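Local structure of protein FkbI (Streptomyces hygroscopicus, 1R2J) at residues A81-T84 / V85-L88; L222-G225 / R226-V229; A239-T242 / A243-H247; R256-G259 / D260-L263. The protein is an FAD-binding acyl-ACP dehydrogenase that probably oxidises an acyl-ACP intermediate on the way to the methoxymalonyl extender unit of the polyketide FK520. One frame throughout, in Å; residues are numbered along the deposited sequence.

Contact 1 comes first along the chain, in the last two turns of helix 69-88, in the N-terminal helical part of the fold. Contacts 2 and 3 lie on one long helix, 219-248, and contact 4 follows in the turn from strand 256-257 into helix 262-287. Contacts 1 and 2 join the N-terminal and C-terminal helical parts: their centres are about 12 Å apart, with Trp-83 CD1 3.5 Å from Tyr-224 CB. Contacts 3 and 4 are also neighbours, His-247 CD2 packing 3.6 Å from Leu-258 CD1. With about 26 Å between the centres of contacts 2 and 3, helix 219-248 runs from the FAD region out toward a distant tip. The centres of contacts 1 and 4 are about 49 Å apart.

Contact 1: A81-T84 / V85-L88; sequences AAWT and VQRL
The last two turns of helix 69-88, in the N-terminal helical part of the acyl-CoA dehydrogenase fold, carry a row of contacts led by Trp-83 with Arg-87 one turn on. Arg-87 CB sits 4.2 Å above the plane of the Trp-83 ring, over its centre, and Arg-87 CD comes 3.8 Å from Trp-83 CZ2. The two chains run alongside each other because both leave the helix in the same sense, each CG anti to its own backbone N. The guanidinium stays nearly parallel to the indole, 14° away, but the methylenes do the touching. Gln-86, bent at chi2, comes to the ring obliquely, with Gln-86 NE2 3.5 Å from Trp-83 CZ3. The indole NE1 turns off to the carbonyl oxygen of Ala-220, which satisfies it.

On the inner side Thr-84 CG2 and Leu-88 CD1 lie side by side, 3.7 Å apart. Thr-84 OG1 bonds to the carbonyl of Met-80 and to Ser-221 OG, while Val-85 packs on Phe-97 and Leu-207. Backbone bonds are regular at first, Val-85 N to Ala-81 O being 3.0 Å. At Arg-87 N they weaken: it makes weak bonds to Trp-83 O and Thr-84 O, and Thr-84 O also accepts Leu-88 N at 3.0 Å.

The outer face is mixed: greasy methylenes shield the indole and leave the charged tip of Arg-87 at the exposed side, whereas the polar atoms of Trp-83 and Thr-84 tie this helix to the start of helix 219-248.

Contact 2: L222-G225 / R226-V229; sequences LAYG and RKSV
Arg-226 turns its CG opposite the carbonyl carbon (chi1 -86°) and then runs extended to NE, which carries its guanidinium back along the helix onto Leu-222. There Leu-222 CB lies 3.9 Å above the guanidinium plane, over its centre, and Leu-222 CD1 approaches Arg-226 NH2 at 3.3 Å. NE, where the chain enters the guanidinium, bonds to the carbonyl of Glu-347, and Thr-300 and Ile-301 pack against the chain.

Lys-227, bent at chi3, passes Tyr-224 with Lys-227 CE 4.1 Å from Tyr-224 CD2, and its NZ goes on to a salt bridge with Glu-42 and a bond to Ser-54 OG. Tyr-224 CE1 also meets Ser-228 CB, at 4.0 Å. Between these side chains is Gly-225, at phi 106° and psi -57°, where a CB would run into the carbonyl oxygen of Tyr-224. Its own carbonyl accepts Val-229 N, and Arg-226 N still reaches Leu-222 O at 3.1 Å.

The Leu-222 side chain packs on Phe-111, an FAD-binding residue, and is about 7 Å from the bound FAD. The arrangement thus sets a buried arginine and a partly exposed lysine beside the cofactor region, where Arg-226 NE and Lys-227 NZ each find an oxygen.

Contact 3: A239-T242 / A243-H247; sequences ACRT and AAVAH
Val-245 presses closely on the backbone of Arg-241 and Thr-242, one turn earlier in helix 219-248, whereas the Thr-242 side chain on the same turn is open to solvent. On the tight side, a chi1 of -64° sets Val-245 CG1 anti to the carbonyl carbon and leaves CG2 between the backbone N and carbonyl carbon. That brings Val-245 CG2 against two oxygens of the preceding turn, 2.9 Å from Thr-242 O and 3.0 Å from Arg-241 O. The backbone beneath is firm: Val-245 N bonds to Arg-241 O at 2.9 Å, nearly straight at 166°. Inward, Cys-240 and Ala-244 face Leu-271 of helix 262-287, and Ala-243 CB sits 3.3 Å from Ala-239 O, its methyl packed on Val-332 and Val-333.

The outer side is looser. Val-245 CG1 only brushes Arg-241 CD, at 4.1 Å, and the arginine chain bends at chi2 and chi3 to bring its guanidinium over exposed Thr-242. Thr-242 CG2 lies 3.7 Å from that plane, offset toward its rim, while OG1 bonds back to the carbonyl of Arg-238. Trimming Val-245 to an alanine would probably leave Arg-241 CD without its neighbour and open a gap against Ile-268.

The small Cys-240, Ala-243 and Ala-244 probably allow a close approach of the neighbouring helices, and Arg-241, through a salt bridge from NE to Glu-275, adds a charged link to helix 262-287 at the edge of that apolar seam.

Contact 4: R256-G259 / D260-L263; sequences RPLG and DHQL
Asp-260 and His-261 close a short 3-10 turn over Arg-256, Pro-257 and Leu-258, linking the small hairpin of strands 252-253 and 256-257 to helix 262-287. Asp-260 comes first. Its N bonds to Pro-257 O at 2.8 Å, coming in well above the carbonyl plane, as is common in an i to i+3 turn. The carboxylate lies alongside the proline, Asp-260 OD2 3.3 Å from Pro-257 CD, so it rests against a ring CH2. Arg-256 is close only through carbon, with Arg-256 CD 4.0 Å from Asp-260 CB. The charges stay apart: Arg-256 NE is 5.7 Å from Asp-260 OD2, the two flat groups turned 69° from each other, and any attraction is likely to be modest.

His-261 follows, at the N-cap position of helix 262-287. Its N repeats the turn bond, to Leu-258 O at 2.9 Å. CG swings beside its own N (chi1 -63°), and the imidazole folds back toward the hairpin, next to Phe-254, where NE2 bonds to the carbonyl of Gln-253. Its plane is only 7° from that of the Arg-256 guanidinium, yet the approach is oblique and falls on the arginine's methylenes. Without the imidazole, as with an alanine here, the Gln-253 carbonyl would probably lose its NE2 mate and Arg-256 be freer to swing over the turn. The nearest meeting of the two side chains is between Arg-256 CG and His-261 CE1, at 3.5 Å.

Contact 1: A81-T84 / V85-L88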
ATOM      1  N   ALA A  81      -8.376   2.437   3.122  1.00 22.94           N
ATOM      2  CA  ALA A  81      -9.746   2.161   3.542  1.00 23.19           C
ATOM      3  C   ALA A  81     -10.305   3.354   4.306  1.00 24.00           C
ATOM      4  O   ALA A  81     -11.435   3.783   4.058  1.00 24.47           O
ATOM      5  CB  ALA A  81      -9.784   0.924   4.420  1.00 23.98           C
ATOM      6  N   ALA A  82      -9.504   3.885   5.231  1.00 23.86           N
ATOM      7  CA  ALA A  82      -9.906   5.022   6.048  1.00 24.25           C
ATOM      8  C   ALA A  82     -10.209   6.232   5.178  1.00 25.40           C
ATOM      9  O   ALA A  82     -11.218   6.914   5.371  1.00 23.32           O
ATOM     10  CB  ALA A  82      -8.801   5.362   7.054  1.00 23.36           C
ATOM     11  N   TRP A  83      -9.315   6.496   4.228  1.00 26.11           N
ATOM     12  CA  TRP A  83      -9.462   7.613   3.300  1.00 25.86           C
ATOM     13  C   TRP A  83     -10.721   7.450   2.457  1.00 26.18           C
ATOM     14  O   TRP A  83     -11.487   8.392   2.277  1.00 26.10           O
ATOM     15  CB  TRP A  83      -8.236   7.695   2.384  1.00 24.59           C
ATOM     16  CG  TRP A  83      -8.405   8.643   1.242  1.00 24.91           C
ATOM     17  CD1 TRP A  83      -8.525   8.324  -0.081  1.00 25.15           C
ATOM     18  CD2 TRP A  83      -8.495  10.069   1.322  1.00 25.03           C
ATOM     19  NE1 TRP A  83      -8.683   9.466  -0.829  1.00 24.60           N
ATOM     20  CE2 TRP A  83      -8.667  10.551   0.007  1.00 25.38           C
ATOM     21  CE3 TRP A  83      -8.447  10.988   2.378  1.00 27.10           C
ATOM     22  CZ2 TRP A  83      -8.792  11.913  -0.283  1.00 27.65           C
ATOM     23  CZ3 TRP A  83      -8.573  12.342   2.092  1.00 28.40           C
ATOM     24  CH2 TRP A  83      -8.743  12.791   0.770  1.00 29.10           C
ATOM     25  N   THR A  84     -10.924   6.247   1.935  1.00 27.05           N
ATOM     26  CA  THR A  84     -12.095   5.960   1.116  1.00 28.10           C
ATOM     27  C   THR A  84     -13.398   6.255   1.873  1.00 29.81           C
ATOM     28  O   THR A  84     -14.337   6.825   1.313  1.00 30.02           O
ATOM     29  CB  THR A  84     -12.092   4.481   0.668  1.00 27.34           C
ATOM     30  OG1 THR A  84     -10.905   4.216  -0.090  1.00 26.64           O
ATOM     31  CG2 THR A  84     -13.312   4.175  -0.190  1.00 26.38           C
ATOM     32  N   VAL A  85     -13.451   5.876   3.146  1.00 30.22           N
ATOM     33  CA  VAL A  85     -14.650   6.098   3.940  1.00 33.95           C
ATOM     34  C   VAL A  85     -14.848   7.563   4.303  1.00 35.15           C
ATOM     35  O   VAL A  85     -15.970   8.056   4.334  1.00 36.75           O
ATOM     36  CB  VAL A  85     -14.634   5.255   5.239  1.00 34.27           C
ATOM     37  CG1 VAL A  85     -15.881   5.522   6.048  1.00 35.70           C
ATOM     38  CG2 VAL A  85     -14.538   3.771   4.898  1.00 34.07           C
ATOM     39  N   GLN A  86     -13.762   8.272   4.564  1.00 36.28           N
ATOM     40  CA  GLN A  86     -13.910   9.663   4.930  1.00 37.77           C
ATOM     41  C   GLN A  86     -14.036  10.570   3.702  1.00 37.99           C
ATOM     42  O   GLN A  86     -14.321  11.761   3.827  1.00 37.72           O
ATOM     43  CB  GLN A  86     -12.746  10.075   5.834  1.00 39.87           C
ATOM     44  CG  GLN A  86     -11.573  10.701   5.141  1.00 40.84           C
ATOM     45  CD  GLN A  86     -11.728  12.191   5.053  1.00 43.52           C
ATOM     46  OE1 GLN A  86     -12.046  12.849   6.043  1.00 45.78           O
ATOM     47  NE2 GLN A  86     -11.508  12.742   3.865  1.00 45.59           N
ATOM     48  N   ARG A  87     -13.850  10.003   2.514  1.00 37.77           N
ATOM     49  CA  ARG A  87     -13.969  10.771   1.278  1.00 38.75           C
ATOM     50  C   ARG A  87     -15.340  10.534   0.634  1.00 38.82           C
ATOM     51  O   ARG A  87     -15.861  11.396  -0.073  1.00 38.36           O
ATOM     52  CB  ARG A  87     -12.866  10.377   0.289  1.00 39.96           C
ATOM     53  CG  ARG A  87     -12.846  11.208  -0.996  1.00 42.85           C
ATOM     54  CD  ARG A  87     -12.528  12.675  -0.712  1.00 44.89           C
ATOM     55  NE  ARG A  87     -12.707  13.535  -1.884  1.00 47.20           N
ATOM     56  CZ  ARG A  87     -12.533  14.858  -1.875  1.00 49.14           C
ATOM     57  NH1 ARG A  87     -12.171  15.478  -0.758  1.00 48.85           N
ATOM     58  NH2 ARG A  87     -12.729  15.568  -2.981  1.00 49.54           N
ATOM     59  N   LEU A  88     -15.915   9.362   0.898  1.00 38.60           N
ATOM     60  CA  LEU A  88     -17.211   8.976   0.343  1.00 39.24           C
ATOM     61  C   LEU A  88     -18.324   8.879   1.396  1.00 40.34           C
ATOM     62  O   LEU A  88     -19.439   9.355   1.177  1.00 42.64           O
ATOM     63  CB  LEU A  88     -17.083   7.627  -0.374  1.00 37.46           C
ATOM     64  CG  LEU A  88     -15.992   7.481  -1.439  1.00 36.21           C
ATOM     65  CD1 LEU A  88     -15.976   6.050  -1.961  1.00 36.53           C
ATOM     66  CD2 LEU A  88     -16.233   8.461  -2.570  1.00 34.46           C
TER

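Contact 2: L222-G225 / R226-V229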
ATOM      1  N   LEU A 222      -7.617   5.361  -4.932  1.00 35.56           N
ATOM      2  CA  LEU A 222      -6.277   5.128  -5.461  1.00 35.16           C
ATOM      3  C   LEU A 222      -5.344   6.294  -5.186  1.00 32.65           C
ATOM      4  O   LEU A 222      -4.132   6.114  -5.156  1.00 33.00           O
ATOM      5  CB  LEU A 222      -6.324   4.853  -6.967  1.00 36.13           C
ATOM      6  CG  LEU A 222      -6.684   3.429  -7.398  1.00 38.50           C
ATOM      7  CD1 LEU A 222      -6.674   3.334  -8.917  1.00 38.71           C
ATOM      8  CD2 LEU A 222      -5.686   2.445  -6.802  1.00 39.46           C
ATOM      9  N   ALA A 223      -5.905   7.487  -5.001  1.00 30.49           N
ATOM     10  CA  ALA A 223      -5.092   8.665  -4.703  1.00 29.75           C
ATOM     11  C   ALA A 223      -4.274   8.298  -3.471  1.00 28.19           C
ATOM     12  O   ALA A 223      -3.065   8.526  -3.421  1.00 28.06           O
ATOM     13  CB  ALA A 223      -5.981   9.873  -4.414  1.00 28.54           C
ATOM     14  N   TYR A 224      -4.941   7.735  -2.469  1.00 26.53           N
ATOM     15  CA  TYR A 224      -4.234   7.285  -1.281  1.00 26.67           C
ATOM     16  C   TYR A 224      -3.831   5.905  -1.763  1.00 27.57           C
ATOM     17  O   TYR A 224      -4.555   5.287  -2.534  1.00 32.08           O
ATOM     18  CB  TYR A 224      -5.171   7.181  -0.075  1.00 24.93           C
ATOM     19  CG  TYR A 224      -4.437   7.035   1.241  1.00 23.07           C
ATOM     20  CD1 TYR A 224      -3.810   5.837   1.583  1.00 20.89           C
ATOM     21  CD2 TYR A 224      -4.331   8.109   2.125  1.00 21.81           C
ATOM     22  CE1 TYR A 224      -3.089   5.716   2.773  1.00 22.81           C
ATOM     23  CE2 TYR A 224      -3.608   7.992   3.323  1.00 22.60           C
ATOM     24  CZ  TYR A 224      -2.993   6.794   3.631  1.00 21.18           C
ATOM     25  OH  TYR A 224      -2.259   6.672   4.788  1.00 25.70           O
ATOM     26  N   GLY A 225      -2.691   5.406  -1.335  1.00 27.62           N
ATOM     27  CA  GLY A 225      -2.293   4.106  -1.840  1.00 26.40           C
ATOM     28  C   GLY A 225      -1.187   4.434  -2.816  1.00 22.61           C
ATOM     29  O   GLY A 225      -0.073   3.944  -2.676  1.00 25.11           O
ATOM     30  N   ARG A 226      -1.486   5.271  -3.804  1.00 20.29           N
ATOM     31  CA  ARG A 226      -0.451   5.682  -4.739  1.00 18.98           C
ATOM     32  C   ARG A 226       0.518   6.535  -3.929  1.00 18.68           C
ATOM     33  O   ARG A 226       1.730   6.422  -4.080  1.00 18.13           O
ATOM     34  CB  ARG A 226      -1.041   6.494  -5.898  1.00 17.59           C
ATOM     35  CG  ARG A 226      -1.531   5.611  -7.020  1.00 21.78           C
ATOM     36  CD  ARG A 226      -2.223   6.364  -8.137  1.00 22.96           C
ATOM     37  NE  ARG A 226      -2.810   5.398  -9.061  1.00 27.69           N
ATOM     38  CZ  ARG A 226      -3.797   5.660  -9.906  1.00 27.12           C
ATOM     39  NH1 ARG A 226      -4.327   6.874  -9.956  1.00 25.44           N
ATOM     40  NH2 ARG A 226      -4.252   4.698 -10.700  1.00 29.38           N
ATOM     41  N   LYS A 227      -0.032   7.373  -3.050  1.00 18.12           N
ATOM     42  CA  LYS A 227       0.788   8.235  -2.201  1.00 17.69           C
ATOM     43  C   LYS A 227       1.543   7.389  -1.182  1.00 17.08           C
ATOM     44  O   LYS A 227       2.727   7.615  -0.915  1.00 17.76           O
ATOM     45  CB  LYS A 227      -0.091   9.254  -1.467  1.00 17.61           C
ATOM     46  CG  LYS A 227       0.670  10.125  -0.460  1.00 19.78           C
ATOM     47  CD  LYS A 227      -0.235  11.197   0.165  1.00 20.75           C
ATOM     48  CE  LYS A 227      -1.199  10.601   1.179  1.00 22.79           C
ATOM     49  NZ  LYS A 227      -2.119  11.636   1.732  1.00 22.09           N
ATOM     50  N   SER A 228       0.845   6.408  -0.623  1.00 16.33           N
ATOM     51  CA  SER A 228       1.419   5.526   0.376  1.00 17.62           C
ATOM     52  C   SER A 228       2.473   4.610  -0.237  1.00 16.88           C
ATOM     53  O   SER A 228       3.534   4.405   0.342  1.00 17.90           O
ATOM     54  CB  SER A 228       0.314   4.693   1.031  1.00 17.69           C
ATOM     55  OG  SER A 228       0.811   4.010   2.168  1.00 17.92           O
ATOM     56  N   VAL A 229       2.179   4.053  -1.405  1.00 16.87           N
ATOM     57  CA  VAL A 229       3.135   3.180  -2.067  1.00 15.66           C
ATOM     58  C   VAL A 229       4.383   3.973  -2.420  1.00 14.33           C
ATOM     59  O   VAL A 229       5.495   3.465  -2.291  1.00 16.09           O
ATOM     60  CB  VAL A 229       2.556   2.556  -3.352  1.00 15.71           C
ATOM     61  CG1 VAL A 229       3.686   1.949  -4.204  1.00 15.10           C
ATOM     62  CG2 VAL A 229       1.543   1.472  -2.988  1.00 17.76           C
TER

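Contact 3: A239-T242 / A243-H247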
ATOM      1  N   ALA A 239      16.419   1.502   2.817  1.00 17.26           N
ATOM      2  CA  ALA A 239      16.982   0.228   3.268  1.00 17.63           C
ATOM      3  C   ALA A 239      18.089  -0.259   2.337  1.00 16.45           C
ATOM      4  O   ALA A 239      19.118  -0.776   2.792  1.00 16.31           O
ATOM      5  CB  ALA A 239      15.889  -0.830   3.368  1.00 17.34           C
ATOM      6  N   CYS A 240      17.878  -0.096   1.034  1.00 15.78           N
ATOM      7  CA  CYS A 240      18.873  -0.531   0.061  1.00 15.47           C
ATOM      8  C   CYS A 240      20.130   0.331   0.120  1.00 17.06           C
ATOM      9  O   CYS A 240      21.244  -0.191   0.080  1.00 17.37           O
ATOM     10  CB  CYS A 240      18.294  -0.507  -1.354  1.00 16.64           C
ATOM     11  SG  CYS A 240      17.032  -1.770  -1.614  1.00 20.54           S
ATOM     12  N   ARG A 241      19.953   1.644   0.224  1.00 14.95           N
ATOM     13  CA  ARG A 241      21.102   2.543   0.293  1.00 15.84           C
ATOM     14  C   ARG A 241      21.919   2.285   1.563  1.00 16.52           C
ATOM     15  O   ARG A 241      23.148   2.199   1.512  1.00 15.91           O
ATOM     16  CB  ARG A 241      20.646   4.008   0.252  1.00 14.56           C
ATOM     17  CG  ARG A 241      21.794   5.032   0.245  1.00 17.41           C
ATOM     18  CD  ARG A 241      22.096   5.567   1.643  1.00 16.49           C
ATOM     19  NE  ARG A 241      20.951   6.302   2.170  1.00 18.09           N
ATOM     20  CZ  ARG A 241      20.881   6.836   3.386  1.00 20.68           C
ATOM     21  NH1 ARG A 241      21.900   6.727   4.233  1.00 17.41           N
ATOM     22  NH2 ARG A 241      19.782   7.484   3.754  1.00 19.36           N
ATOM     23  N   THR A 242      21.237   2.134   2.694  1.00 16.24           N
ATOM     24  CA  THR A 242      21.939   1.903   3.954  1.00 18.29           C
ATOM     25  C   THR A 242      22.636   0.548   4.023  1.00 17.33           C
ATOM     26  O   THR A 242      23.709   0.433   4.608  1.00 17.14           O
ATOM     27  CB  THR A 242      20.995   2.054   5.160  1.00 19.79           C
ATOM     28  OG1 THR A 242      19.893   1.152   5.024  1.00 25.38           O
ATOM     29  CG2 THR A 242      20.472   3.480   5.240  1.00 21.71           C
ATOM     30  N   ALA A 243      22.034  -0.477   3.430  1.00 17.13           N
ATOM     31  CA  ALA A 243      22.634  -1.809   3.433  1.00 17.61           C
ATOM     32  C   ALA A 243      23.848  -1.836   2.497  1.00 17.58           C
ATOM     33  O   ALA A 243      24.867  -2.439   2.819  1.00 18.12           O
ATOM     34  CB  ALA A 243      21.605  -2.861   2.990  1.00 17.63           C
ATOM     35  N   ALA A 244      23.731  -1.183   1.344  1.00 15.24           N
ATOM     36  CA  ALA A 244      24.823  -1.142   0.384  1.00 15.22           C
ATOM     37  C   ALA A 244      26.006  -0.361   0.955  1.00 14.67           C
ATOM     38  O   ALA A 244      27.145  -0.805   0.863  1.00 13.98           O
ATOM     39  CB  ALA A 244      24.353  -0.505  -0.928  1.00 14.12           C
ATOM     40  N   VAL A 245      25.740   0.801   1.542  1.00 15.45           N
ATOM     41  CA  VAL A 245      26.820   1.587   2.116  1.00 18.39           C
ATOM     42  C   VAL A 245      27.491   0.807   3.251  1.00 18.87           C
ATOM     43  O   VAL A 245      28.716   0.776   3.341  1.00 19.14           O
ATOM     44  CB  VAL A 245      26.318   2.951   2.640  1.00 19.27           C
ATOM     45  CG1 VAL A 245      25.794   3.787   1.488  1.00 20.94           C
ATOM     46  CG2 VAL A 245      25.217   2.746   3.653  1.00 27.31           C
ATOM     47  N   ALA A 246      26.696   0.166   4.102  1.00 20.26           N
ATOM     48  CA  ALA A 246      27.257  -0.602   5.217  1.00 20.12           C
ATOM     49  C   ALA A 246      28.209  -1.675   4.697  1.00 21.35           C
ATOM     50  O   ALA A 246      29.290  -1.876   5.250  1.00 21.08           O
ATOM     51  CB  ALA A 246      26.144  -1.244   6.036  1.00 20.10           C
ATOM     52  N   HIS A 247      27.811  -2.358   3.627  1.00 19.48           N
ATOM     53  CA  HIS A 247      28.647  -3.406   3.046  1.00 19.60           C
ATOM     54  C   HIS A 247      29.878  -2.794   2.366  1.00 20.36           C
ATOM     55  O   HIS A 247      30.987  -3.322   2.470  1.00 19.34           O
ATOM     56  CB  HIS A 247      27.835  -4.213   2.026  1.00 20.46           C
ATOM     57  CG  HIS A 247      28.500  -5.479   1.574  1.00 19.46           C
ATOM     58  ND1 HIS A 247      28.772  -6.527   2.430  1.00 21.14           N
ATOM     59  CD2 HIS A 247      28.905  -5.884   0.346  1.00 19.93           C
ATOM     60  CE1 HIS A 247      29.310  -7.524   1.748  1.00 21.30           C
ATOM     61  NE2 HIS A 247      29.401  -7.160   0.481  1.00 23.87           N
TER

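Contact 4: R256-G259 / D260-L263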
ATOM      1  N   ARG A 256      41.279  -3.204  -0.280  1.00 28.66           N
ATOM      2  CA  ARG A 256      40.615  -1.971   0.128  1.00 29.24           C
ATOM      3  C   ARG A 256      39.100  -2.105   0.219  1.00 26.70           C
ATOM      4  O   ARG A 256      38.504  -2.995  -0.385  1.00 27.09           O
ATOM      5  CB  ARG A 256      40.990  -0.831  -0.824  1.00 32.47           C
ATOM      6  CG  ARG A 256      40.476  -1.000  -2.232  1.00 37.55           C
ATOM      7  CD  ARG A 256      41.230  -0.093  -3.186  1.00 40.17           C
ATOM      8  NE  ARG A 256      42.616  -0.528  -3.326  1.00 45.76           N
ATOM      9  CZ  ARG A 256      43.489   0.000  -4.177  1.00 48.33           C
ATOM     10  NH1 ARG A 256      44.732  -0.463  -4.227  1.00 48.37           N
ATOM     11  NH2 ARG A 256      43.120   0.987  -4.984  1.00 49.68           N
ATOM     12  N   PRO A 257      38.458  -1.220   0.991  1.00 24.87           N
ATOM     13  CA  PRO A 257      37.003  -1.289   1.125  1.00 23.78           C
ATOM     14  C   PRO A 257      36.362  -1.186  -0.258  1.00 21.73           C
ATOM     15  O   PRO A 257      36.848  -0.451  -1.113  1.00 20.38           O
ATOM     16  CB  PRO A 257      36.682  -0.085   2.010  1.00 23.81           C
ATOM     17  CG  PRO A 257      37.947   0.081   2.832  1.00 24.75           C
ATOM     18  CD  PRO A 257      39.009  -0.107   1.782  1.00 24.62           C
ATOM     19  N   LEU A 258      35.289  -1.937  -0.474  1.00 22.04           N
ATOM     20  CA  LEU A 258      34.585  -1.926  -1.752  1.00 22.11           C
ATOM     21  C   LEU A 258      34.265  -0.495  -2.170  1.00 20.91           C
ATOM     22  O   LEU A 258      34.308  -0.152  -3.349  1.00 19.93           O
ATOM     23  CB  LEU A 258      33.273  -2.707  -1.640  1.00 20.77           C
ATOM     24  CG  LEU A 258      33.339  -4.181  -1.242  1.00 21.68           C
ATOM     25  CD1 LEU A 258      31.927  -4.743  -1.190  1.00 20.78           C
ATOM     26  CD2 LEU A 258      34.191  -4.961  -2.234  1.00 18.61           C
ATOM     27  N   GLY A 259      33.936   0.333  -1.185  1.00 22.46           N
ATOM     28  CA  GLY A 259      33.594   1.715  -1.460  1.00 23.63           C
ATOM     29  C   GLY A 259      34.683   2.472  -2.191  1.00 24.27           C
ATOM     30  O   GLY A 259      34.391   3.459  -2.863  1.00 23.93           O
ATOM     31  N   ASP A 260      35.932   2.027  -2.048  1.00 23.99           N
ATOM     32  CA  ASP A 260      37.050   2.691  -2.716  1.00 25.77           C
ATOM     33  C   ASP A 260      37.160   2.310  -4.190  1.00 25.64           C
ATOM     34  O   ASP A 260      37.904   2.934  -4.933  1.00 28.20           O
ATOM     35  CB  ASP A 260      38.378   2.394  -2.005  1.00 27.92           C
ATOM     36  CG  ASP A 260      38.478   3.065  -0.644  1.00 30.40           C
ATOM     37  OD1 ASP A 260      37.644   3.939  -0.346  1.00 29.68           O
ATOM     38  OD2 ASP A 260      39.402   2.731   0.127  1.00 34.40           O
ATOM     39  N   HIS A 261      36.444   1.271  -4.613  1.00 23.50           N
ATOM     40  CA  HIS A 261      36.469   0.897  -6.021  1.00 23.15           C
ATOM     41  C   HIS A 261      35.429   1.800  -6.683  1.00 22.09           C
ATOM     42  O   HIS A 261      34.239   1.748  -6.354  1.00 23.11           O
ATOM     43  CB  HIS A 261      36.115  -0.579  -6.182  1.00 23.95           C
ATOM     44  CG  HIS A 261      37.099  -1.498  -5.530  1.00 22.81           C
ATOM     45  ND1 HIS A 261      38.441  -1.487  -5.841  1.00 24.33           N
ATOM     46  CD2 HIS A 261      36.941  -2.442  -4.573  1.00 22.72           C
ATOM     47  CE1 HIS A 261      39.069  -2.384  -5.103  1.00 25.33           C
ATOM     48  NE2 HIS A 261      38.182  -2.977  -4.325  1.00 25.26           N
ATOM     49  N   GLN A 262      35.878   2.637  -7.610  1.00 21.25           N
ATOM     50  CA  GLN A 262      34.985   3.590  -8.253  1.00 21.43           C
ATOM     51  C   GLN A 262      33.678   3.035  -8.807  1.00 20.99           C
ATOM     52  O   GLN A 262      32.651   3.711  -8.752  1.00 22.69           O
ATOM     53  CB  GLN A 262      35.734   4.362  -9.336  1.00 20.08           C
ATOM     54  CG  GLN A 262      35.645   5.860  -9.145  1.00 22.44           C
ATOM     55  CD  GLN A 262      36.360   6.644 -10.228  1.00 21.51           C
ATOM     56  OE1 GLN A 262      36.211   6.359 -11.417  1.00 22.43           O
ATOM     57  NE2 GLN A 262      37.124   7.652  -9.823  1.00 18.01           N
ATOM     58  N   LEU A 263      33.702   1.817  -9.341  1.00 20.39           N
ATOM     59  CA  LEU A 263      32.482   1.232  -9.872  1.00 18.69           C
ATOM     60  C   LEU A 263      31.461   1.040  -8.754  1.00 18.04           C
ATOM     61  O   LEU A 263      30.270   1.279  -8.951  1.00 16.91           O
ATOM     62  CB  LEU A 263      32.776  -0.097 -10.569  1.00 19.60           C
ATOM     63  CG  LEU A 263      33.347   0.017 -11.992  1.00 20.84           C
ATOM     64  CD1 LEU A 263      33.579  -1.374 -12.568  1.00 19.72           C
ATOM     65  CD2 LEU A 263      32.371   0.786 -12.878  1.00 20.09           C
TER